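Local coordinates for hydrolase (PDB 4QKU), which probably hydrolyses fumarylacetoacetate to fumarate and acetoacetate, the last step of phenylalanine and tyrosine breakdown, as a metal-dependent enzyme of the FAH family, at residues B[255-260]-B[277-282]. Numbering follows the deposited sequence.
Sequences NDWSAR and GFATTI. With NA (sodium ion), chain H; SO4 (sulfate ion), chain J.
Trp257 lays the pyrrole edge of its indole along the backbone of Ala279 to Thr281, with Ala279 O lying in the ring plane 3.4 Å from CD1. Its CG is turned anti to the carbonyl carbon (chi1 -54°), and NE1 then meets Thr281 OG1 at 2.9 Å in an almost straight N-H...O bond (176°) that lies in the plane of the ring. The amide ND2 of Asn255 covers one indole face toward its rim, while OD1 of the same amide is held by the backbone N of Glu222. The tip of the Phe278 ring, CZ, meets Trp257 CB at 3.7 Å, and Phe278 CE2 also reaches Ala259 CB.

Asn255 and Thr281 form an antiparallel hydrogen-bonded pair, closed by Asn255 N to Thr281 O at 2.7 Å and by Thr281 N to Asn255 O. Past Asp256 and Thr280 the backbones spread, and a sodium ion sits between them. Asp256 OD1 (2.4 Å), Trp257 O, Ala279 O (2.3 Å) and, more distantly, Thr280 OG1 (2.8 Å) bind it, with Lys276 O as fifth ligand. Asp256, Lys276 and Thr280 are also the predicted magnesium ligands, consistent with sodium occupying that site here. Asp256 OD2 lies close to the carboxylates of Glu222 and Asp149, like Asp256 predicted calcium ligands; the sodium and the nearby Lys276 side chain probably offset part of this negative charge.

Strand 248-259 runs between strands 219-229 and 280-288 of the mixed sheet, and Val196 and Pro199 of strand 196-203 pack on the Trp257, Ala259 and Phe278 cluster. The connection between the segments carries helices 260-266 and 274-277.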
# COMPACT_ATOMS: atom_id res chain seq x y z
N ASN B 255 3.15 -10.58 -12.53
CA ASN B 255 3.21 -11.88 -11.96
C ASN B 255 3.05 -11.73 -10.48
O ASN B 255 3.95 -11.25 -9.79
CB ASN B 255 4.54 -12.56 -12.29
CG ASN B 255 4.56 -14.02 -11.86
OD1 ASN B 255 3.64 -14.49 -11.16
ND2 ASN B 255 5.59 -14.74 -12.27
N ASP B 256 1.89 -12.14 -9.98
CA ASP B 256 1.62 -12.05 -8.56
C ASP B 256 2.01 -13.35 -7.92
O ASP B 256 1.15 -14.19 -7.62
CB ASP B 256 0.16 -11.74 -8.25
CG ASP B 256 -0.08 -11.59 -6.74
OD1 ASP B 256 0.90 -11.33 -6.00
OD2 ASP B 256 -1.22 -11.77 -6.29
N TRP B 257 3.31 -13.51 -7.70
CA TRP B 257 3.82 -14.72 -7.10
C TRP B 257 3.06 -15.04 -5.84
O TRP B 257 2.84 -14.15 -5.02
CB TRP B 257 5.29 -14.58 -6.75
CG TRP B 257 6.21 -14.12 -7.85
CD1 TRP B 257 6.65 -12.84 -8.10
CD2 TRP B 257 6.83 -14.94 -8.82
NE1 TRP B 257 7.48 -12.83 -9.16
CE2 TRP B 257 7.63 -14.11 -9.62
CE3 TRP B 257 6.81 -16.32 -9.08
CZ2 TRP B 257 8.40 -14.60 -10.65
CZ3 TRP B 257 7.59 -16.81 -10.11
CH2 TRP B 257 8.36 -15.95 -10.89
N SER B 258 2.69 -16.30 -5.69
CA SER B 258 1.84 -16.75 -4.59
C SER B 258 2.38 -18.02 -3.94
O SER B 258 2.78 -18.95 -4.64
CB SER B 258 0.46 -17.04 -5.13
OG SER B 258 -0.07 -15.92 -5.81
N ALA B 259 2.43 -18.06 -2.61
CA ALA B 259 2.77 -19.29 -1.90
C ALA B 259 1.49 -19.95 -1.40
O ALA B 259 0.92 -19.52 -0.41
CB ALA B 259 3.69 -18.99 -0.74
N ARG B 260 1.04 -21.00 -2.09
CA ARG B 260 -0.32 -21.52 -1.88
C ARG B 260 -0.52 -22.21 -0.56
O ARG B 260 -1.62 -22.14 0.00
CB ARG B 260 -0.72 -22.50 -2.97
CG ARG B 260 -0.57 -21.98 -4.37
CD ARG B 260 -1.32 -20.70 -4.55
NE ARG B 260 -1.55 -20.34 -5.95
CZ ARG B 260 -2.28 -19.30 -6.31
NH1 ARG B 260 -2.81 -18.52 -5.38
NH2 ARG B 260 -2.49 -19.02 -7.59
N GLY B 277 2.94 -11.21 -0.47
CA GLY B 277 3.65 -9.95 -0.29
C GLY B 277 5.13 -10.08 -0.45
O GLY B 277 5.82 -9.09 -0.42
N PHE B 278 5.61 -11.30 -0.58
CA PHE B 278 7.04 -11.56 -0.63
C PHE B 278 7.68 -11.10 -1.93
O PHE B 278 8.86 -10.74 -1.94
CB PHE B 278 7.35 -13.04 -0.36
CG PHE B 278 6.82 -13.99 -1.40
CD1 PHE B 278 7.58 -14.29 -2.53
CD2 PHE B 278 5.60 -14.61 -1.24
CE1 PHE B 278 7.11 -15.17 -3.48
CE2 PHE B 278 5.12 -15.47 -2.21
CZ PHE B 278 5.89 -15.77 -3.31
N ALA B 279 6.88 -11.10 -2.99
CA ALA B 279 7.30 -10.58 -4.28
C ALA B 279 6.16 -10.54 -5.30
O ALA B 279 5.29 -11.40 -5.35
CB ALA B 279 8.47 -11.39 -4.83
N THR B 280 6.19 -9.50 -6.11
CA THR B 280 5.29 -9.33 -7.21
C THR B 280 6.17 -8.68 -8.27
O THR B 280 6.92 -7.75 -7.96
CB THR B 280 4.11 -8.42 -6.83
OG1 THR B 280 3.39 -9.01 -5.75
CG2 THR B 280 3.17 -8.22 -8.01
N THR B 281 6.09 -9.20 -9.49
CA THR B 281 6.96 -8.77 -10.56
C THR B 281 6.11 -8.15 -11.67
O THR B 281 5.05 -8.68 -12.02
CB THR B 281 7.77 -9.95 -11.15
OG1 THR B 281 8.69 -10.45 -10.17
CG2 THR B 281 8.57 -9.52 -12.40
N ILE B 282 6.59 -7.02 -12.20
CA ILE B 282 5.93 -6.40 -13.32
C ILE B 282 6.94 -6.21 -14.43
O ILE B 282 8.15 -6.09 -14.14
CB ILE B 282 5.24 -5.05 -12.95
CG1 ILE B 282 6.23 -4.00 -12.46
CG2 ILE B 282 4.13 -5.26 -11.94
CD1 ILE B 282 5.76 -2.59 -12.73
NA NA H . 3.04 -11.71 -5.02
S SO4 J . -6.10 -16.39 -5.71
O1 SO4 J . -6.86 -15.36 -4.97
O2 SO4 J . -6.06 -16.02 -7.14
O3 SO4 J . -4.71 -16.50 -5.22
O4 SO4 J . -6.79 -17.68 -5.50